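PDB 3F1T: thioesterase domain-containing protein from Pseudomonas aeruginosa, which is of unproven function but probably hydrolyses acyl-CoA thioesters, perhaps 1,4-dihydroxy-2-naphthoyl-CoA. Local coordinates for residues Thr36-Tyr41 / Asp99-Ala104; Ile88-Pro93 / Gln127-Val132. One frame throughout, in Å; residues are numbered along the deposited sequence.

Contact 1 (Thr36-Tyr41 / Asp99-Ala104); sequences TLRLPY and DVYGFA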
loop_
_atom_site.group_PDB
_atom_site.type_symbol
_atom_site.label_atom_id
_atom_site.label_comp_id
_atom_site.label_asym_id
_atom_site.label_seq_id
_atom_site.Cartn_x
_atom_site.Cartn_y
_atom_site.Cartn_z
ATOM N N THR B 36 16.798 -12.944 8.036
ATOM C CA THR B 36 15.793 -14.003 7.983
ATOM C C THR B 36 15.290 -14.356 9.386
ATOM O O THR B 36 16.063 -14.741 10.264
ATOM C CB THR B 36 16.348 -15.288 7.312
ATOM O OG1 THR B 36 16.951 -14.946 6.061
ATOM C CG2 THR B 36 15.241 -16.291 7.065
ATOM N N LEU B 37 13.980 -14.266 9.571
ATOM C CA LEU B 37 13.335 -14.746 10.776
ATOM C C LEU B 37 12.519 -15.983 10.446
ATOM O O LEU B 37 12.046 -16.139 9.321
ATOM C CB LEU B 37 12.406 -13.662 11.346
ATOM C CG LEU B 37 12.967 -12.731 12.417
ATOM C CD1 LEU B 37 14.177 -11.995 11.900
ATOM C CD2 LEU B 37 11.913 -11.760 12.930
ATOM N N ARG B 38 12.136 -16.701 11.490
ATOM C CA ARG B 38 11.237 -17.814 11.363
ATOM C C ARG B 38 10.082 -17.733 12.375
ATOM O O ARG B 38 10.297 -17.483 13.554
ATOM C CB ARG B 38 12.005 -19.128 11.515
ATOM C CG ARG B 38 11.130 -20.349 11.387
ATOM C CD ARG B 38 11.833 -21.587 11.876
ATOM N NE ARG B 38 12.005 -21.590 13.326
ATOM C CZ ARG B 38 12.357 -22.670 14.017
ATOM N NH1 ARG B 38 12.455 -23.838 13.406
ATOM N NH2 ARG B 38 12.588 -22.589 15.315
ATOM N N LEU B 39 8.874 -18.030 11.904
ATOM C CA LEU B 39 7.724 -18.281 12.759
ATOM C C LEU B 39 7.383 -19.779 12.762
ATOM O O LEU B 39 6.898 -20.306 11.769
ATOM C CB LEU B 39 6.542 -17.465 12.241
ATOM C CG LEU B 39 5.120 -17.785 12.713
ATOM C CD1 LEU B 39 4.927 -17.288 14.150
ATOM C CD2 LEU B 39 4.120 -17.111 11.776
ATOM N N PRO B 40 7.581 -20.456 13.907
ATOM C CA PRO B 40 7.171 -21.860 14.037
ATOM C C PRO B 40 5.646 -22.012 13.988
ATOM O O PRO B 40 4.932 -21.315 14.707
ATOM C CB PRO B 40 7.709 -22.257 15.421
ATOM C CG PRO B 40 7.789 -20.995 16.173
ATOM C CD PRO B 40 8.090 -19.904 15.176
ATOM N N TYR B 41 5.145 -22.883 13.122
ATOM C CA TYR B 41 3.709 -22.910 12.843
ATOM C C TYR B 41 2.829 -23.248 14.053
ATOM O O TYR B 41 1.732 -22.711 14.190
ATOM C CB TYR B 41 3.379 -23.804 11.638
ATOM C CG TYR B 41 3.402 -25.289 11.912
ATOM C CD1 TYR B 41 2.288 -25.933 12.454
ATOM C CD2 TYR B 41 4.478 -26.071 11.502
ATOM C CE1 TYR B 41 2.266 -27.307 12.619
ATOM C CE2 TYR B 41 4.475 -27.439 11.687
ATOM C CZ TYR B 41 3.360 -28.055 12.229
ATOM O OH TYR B 41 3.340 -29.423 12.401
ATOM N N ASP B 99 6.577 -24.363 8.916
ATOM C CA ASP B 99 7.086 -23.095 9.441
ATOM C C ASP B 99 7.082 -22.026 8.354
ATOM O O ASP B 99 7.349 -22.320 7.186
ATOM C CB ASP B 99 8.495 -23.262 10.001
ATOM C CG ASP B 99 8.510 -23.948 11.352
ATOM O OD1 ASP B 99 7.425 -24.150 11.955
ATOM O OD2 ASP B 99 9.621 -24.233 11.840
ATOM N N VAL B 100 6.861 -20.773 8.757
ATOM C CA VAL B 100 6.953 -19.641 7.831
ATOM C C VAL B 100 8.214 -18.819 8.070
ATOM O O VAL B 100 8.477 -18.363 9.192
ATOM C CB VAL B 100 5.698 -18.716 7.906
ATOM C CG1 VAL B 100 5.743 -17.641 6.812
ATOM C CG2 VAL B 100 4.428 -19.537 7.786
ATOM N N TYR B 101 8.959 -18.579 6.992
ATOM C CA TYR B 101 10.143 -17.748 7.046
ATOM C C TYR B 101 9.866 -16.353 6.509
ATOM O O TYR B 101 9.074 -16.171 5.585
ATOM C CB TYR B 101 11.265 -18.403 6.260
ATOM C CG TYR B 101 11.730 -19.688 6.886
ATOM C CD1 TYR B 101 12.756 -19.691 7.817
ATOM C CD2 TYR B 101 11.061 -20.875 6.653
ATOM C CE1 TYR B 101 13.188 -20.866 8.390
ATOM C CE2 TYR B 101 11.479 -22.064 7.239
ATOM C CZ TYR B 101 12.517 -22.037 8.139
ATOM O OH TYR B 101 12.948 -23.210 8.717
ATOM N N GLY B 102 10.473 -15.357 7.133
ATOM C CA GLY B 102 10.410 -14.009 6.607
ATOM C C GLY B 102 11.809 -13.572 6.265
ATOM O O GLY B 102 12.736 -13.887 6.993
ATOM N N PHE B 103 11.976 -12.940 5.104
ATOM C CA PHE B 103 13.237 -12.300 4.744
ATOM C C PHE B 103 12.994 -10.829 4.411
ATOM O O PHE B 103 11.945 -10.477 3.863
ATOM C CB PHE B 103 13.865 -13.000 3.542
ATOM C CG PHE B 103 15.041 -12.266 2.962
ATOM C CD1 PHE B 103 14.872 -11.377 1.915
ATOM C CD2 PHE B 103 16.293 -12.383 3.539
ATOM C CE1 PHE B 103 15.932 -10.628 1.434
ATOM C CE2 PHE B 103 17.370 -11.677 3.034
ATOM C CZ PHE B 103 17.186 -10.793 1.977
ATOM N N ALA B 104 13.915 -9.964 4.831
ATOM C CA ALA B 104 13.903 -8.574 4.385
ATOM C C ALA B 104 15.297 -8.007 4.167
ATOM O O ALA B 104 16.261 -8.392 4.843
ATOM C CB ALA B 104 13.126 -7.701 5.353
#
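R38 sets CG anti to its backbone N (chi1 -180°), while Y101 turns its ring back beside its own N (chi1 -66°). R38 and Y101 form a non-hydrogen-bonded pair, so both are on one face of the antiparallel HotDog sheet, where strands 34-39 and 100-109 are neighbours. These torsions lay them side by side. R38 CG sits over one face of the Y101 ring, off centre toward the rim and 4.0 Å from the ring centroid, a CH-pi contact. A bend at chi3 then carries the guanidinium to D99. R38 NH1 and D99 OD2 form a salt bridge at 3.3 Å, with the two planar groups nearly perpendicular. T36 lies on the same face, with OG1 at the edge of the F103 ring. L37, L39 and V100 point to the other face, where L37 and V100 pack on helix 56-70. Two pairs of backbone hydrogen bonds join L37 to G102 and L39 to V100. The straightest runs from L39 N to V100 O, 2.8 Å long and nearly along the C=O axis. Past the strand end, the D99 carboxylate takes over from the backbone as acceptor. Y41 N donates to D99 OD1 at 2.9 Å, arriving from above the carboxylate plane.

Contact 2 (Ile88-Pro93 / Gln127-Val132); sequences IDYMHP and QPIAHV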
loop_
_atom_site.group_PDB
_atom_site.type_symbol
_atom_site.label_atom_id
_atom_site.label_comp_id
_atom_site.label_asym_id
_atom_site.label_seq_id
_atom_site.Cartn_x
_atom_site.Cartn_y
_atom_site.Cartn_z
ATOM N N ILE B 88 1.714 -5.485 3.053
ATOM C CA ILE B 88 1.838 -6.922 2.861
ATOM C C ILE B 88 0.765 -7.353 1.864
ATOM O O ILE B 88 -0.399 -6.973 1.988
ATOM C CB ILE B 88 1.559 -7.677 4.177
ATOM C CG1 ILE B 88 2.362 -7.047 5.320
ATOM C CG2 ILE B 88 1.925 -9.165 4.027
ATOM C CD1 ILE B 88 2.329 -7.871 6.600
ATOM N N ASP B 89 1.176 -8.092 0.839
ATOM C CA ASP B 89 0.261 -8.553 -0.198
ATOM C C ASP B 89 0.462 -10.047 -0.407
ATOM O O ASP B 89 1.542 -10.487 -0.817
ATOM C CB ASP B 89 0.533 -7.794 -1.501
ATOM C CG ASP B 89 0.203 -6.317 -1.394
ATOM O OD1 ASP B 89 -0.999 -5.969 -1.418
ATOM O OD2 ASP B 89 1.125 -5.511 -1.169
ATOM N N TYR B 90 -0.541 -10.824 -0.026
ATOM C CA TYR B 90 -0.479 -12.281 -0.082
ATOM C C TYR B 90 -0.682 -12.765 -1.506
ATOM O O TYR B 90 -1.617 -12.341 -2.179
ATOM C CB TYR B 90 -1.535 -12.898 0.843
ATOM C CG TYR B 90 -1.163 -12.822 2.306
ATOM C CD1 TYR B 90 -0.480 -13.865 2.929
ATOM C CD2 TYR B 90 -1.459 -11.693 3.059
ATOM C CE1 TYR B 90 -0.047 -13.752 4.243
ATOM C CE2 TYR B 90 -1.040 -11.575 4.362
ATOM C CZ TYR B 90 -0.363 -12.626 4.964
ATOM O OH TYR B 90 0.022 -12.531 6.290
HETATM N N MSE B 91 0.256 -13.583 -1.981
HETATM C CA MSE B 91 0.198 -14.153 -3.310
HETATM C C MSE B 91 -0.652 -15.406 -3.278
HETATM O O MSE B 91 -1.356 -15.724 -4.242
HETATM C CB MSE B 91 1.596 -14.531 -3.779
HETATM C CG MSE B 91 2.535 -13.351 -3.944
HETATM SE SE MSE B 91 1.808 -12.001 -5.172
HETATM C CE MSE B 91 1.321 -10.627 -3.859
ATOM N N HIS B 92 -0.439 -16.211 -2.247
ATOM C CA HIS B 92 -1.147 -17.472 -2.125
ATOM C C HIS B 92 -1.123 -17.920 -0.682
ATOM O O HIS B 92 -0.385 -17.354 0.132
ATOM C CB HIS B 92 -0.531 -18.537 -3.038
ATOM C CG HIS B 92 0.831 -18.977 -2.613
ATOM N ND1 HIS B 92 1.972 -18.638 -3.311
ATOM C CD2 HIS B 92 1.246 -19.653 -1.516
ATOM C CE1 HIS B 92 3.032 -19.095 -2.667
ATOM N NE2 HIS B 92 2.617 -19.738 -1.590
ATOM N N PRO B 93 -2.069 -18.790 -0.315
ATOM C CA PRO B 93 -2.219 -19.182 1.083
ATOM C C PRO B 93 -1.015 -19.986 1.560
ATOM O O PRO B 93 -0.364 -20.663 0.761
ATOM C CB PRO B 93 -3.485 -20.045 1.077
ATOM C CG PRO B 93 -3.618 -20.525 -0.335
ATOM C CD PRO B 93 -3.049 -19.446 -1.201
ATOM N N GLN B 127 8.611 -19.239 -4.509
ATOM C CA GLN B 127 7.198 -18.912 -4.669
ATOM C C GLN B 127 6.661 -18.370 -3.361
ATOM O O GLN B 127 6.065 -19.108 -2.580
ATOM C CB GLN B 127 6.394 -20.143 -5.087
ATOM C CG GLN B 127 6.984 -20.888 -6.269
ATOM C CD GLN B 127 7.472 -22.275 -5.887
ATOM O OE1 GLN B 127 6.819 -22.983 -5.111
ATOM N NE2 GLN B 127 8.624 -22.674 -6.446
ATOM N N PRO B 128 7.020 -17.124 -3.041
ATOM C CA PRO B 128 6.722 -16.593 -1.722
ATOM C C PRO B 128 5.226 -16.477 -1.459
ATOM O O PRO B 128 4.427 -16.408 -2.391
ATOM C CB PRO B 128 7.383 -15.211 -1.733
ATOM C CG PRO B 128 7.746 -14.937 -3.160
ATOM C CD PRO B 128 7.941 -16.260 -3.800
ATOM N N ILE B 129 4.862 -16.555 -0.187
ATOM C CA ILE B 129 3.485 -16.448 0.251
ATOM C C ILE B 129 2.977 -15.012 0.119
ATOM O O ILE B 129 1.839 -14.783 -0.261
ATOM C CB ILE B 129 3.370 -16.855 1.719
ATOM C CG1 ILE B 129 3.671 -18.336 1.892
ATOM C CG2 ILE B 129 1.995 -16.557 2.254
ATOM C CD1 ILE B 129 3.771 -18.719 3.335
ATOM N N ALA B 130 3.855 -14.053 0.395
ATOM C CA ALA B 130 3.466 -12.651 0.518
ATOM C C ALA B 130 4.673 -11.764 0.247
ATOM O O ALA B 130 5.794 -12.105 0.608
ATOM C CB ALA B 130 2.909 -12.371 1.924
ATOM N N HIS B 131 4.431 -10.630 -0.405
ATOM C CA HIS B 131 5.436 -9.586 -0.573
ATOM C C HIS B 131 5.161 -8.447 0.395
ATOM O O HIS B 131 4.005 -8.098 0.640
ATOM C CB HIS B 131 5.409 -9.068 -2.010
ATOM C CG HIS B 131 6.056 -9.996 -2.994
ATOM N ND1 HIS B 131 5.328 -10.884 -3.760
ATOM C CD2 HIS B 131 7.356 -10.338 -3.163
ATOM C CE1 HIS B 131 6.153 -11.665 -4.432
ATOM N NE2 HIS B 131 7.388 -11.358 -4.085
ATOM N N VAL B 132 6.227 -7.788 0.848
ATOM C CA VAL B 132 6.127 -6.778 1.903
ATOM C C VAL B 132 7.100 -5.655 1.603
ATOM O O VAL B 132 8.229 -5.910 1.173
ATOM C CB VAL B 132 6.510 -7.369 3.283
ATOM C CG1 VAL B 132 6.271 -6.357 4.370
ATOM C CG2 VAL B 132 5.717 -8.602 3.543
#
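Strands 83-90 and 130-137 pair antiparallel in the HotDog sheet, where 83-90 is the outermost strand within this chain, and a classic beta bulge at I129 and A130, both facing A120, marks the start of the second strand. The small bump here is the A130 methyl. Its CB rests over one face of the Y90 ring, 4.1 Å from the centroid and shifted toward the rim. I129 CG2 meets the same ring at its edge, 3.7 Å from Y90 CD1, so the ring is touched on a face and an edge. I88 CG2 touches two methyls, A130 CB and V132 CG2. This apolar face turns to helix 56-70, where I88 meets T60, Y90 meets I59 and V132 meets M63 and C67.

D89 and H131 point to the other face. Selenomethionine M91, just past the strand, points toward 127-132 and bends at chi2 and chi3. Its SE approaches the edge of the H131 ring, 5.0 Å from the centroid. D89 forms a salt bridge with R87. I88 and D89 also pair with a strand of the second subunit, which continues the sheet across the interface.

D89 and H131 exchange two backbone hydrogen bonds. Beyond them, I129 O takes a short bond from M91 N, 2.6 Å, and a weak one from H92 N, 3.3 Å. The chain leaves strand geometry at M91. At H92, CG lies between the backbone N and the carbonyl carbon (chi1 69°). This crowded position brings one face of the imidazole over the backbone of I129, with I129 CA 3.8 Å from the ring plane. The tip of the ring reaches two carbonyls: H92 CE1 lies 3.0 Å from both Q127 O and P128 O.

Contacts 1 and 2 belong to the same antiparallel sheet, with centres about 13 Å apart. Strand 113-121 lies between them: it pairs with 100-109 on one side and with 130-137 on the other. The segments alternate along the chain, and strand 100-109 follows 83-90. The two contacts touch directly where V100 CG1 of contact 1 meets I129 CD1 of contact 2, 4.1 Å apart. Both contacts set one face of the sheet against helix 56-70. Contact 1 touches no other chain of the assembly, whereas contact 2 reaches two further subunits, including R108 of the third, which hydrogen-bonds to Y90 O.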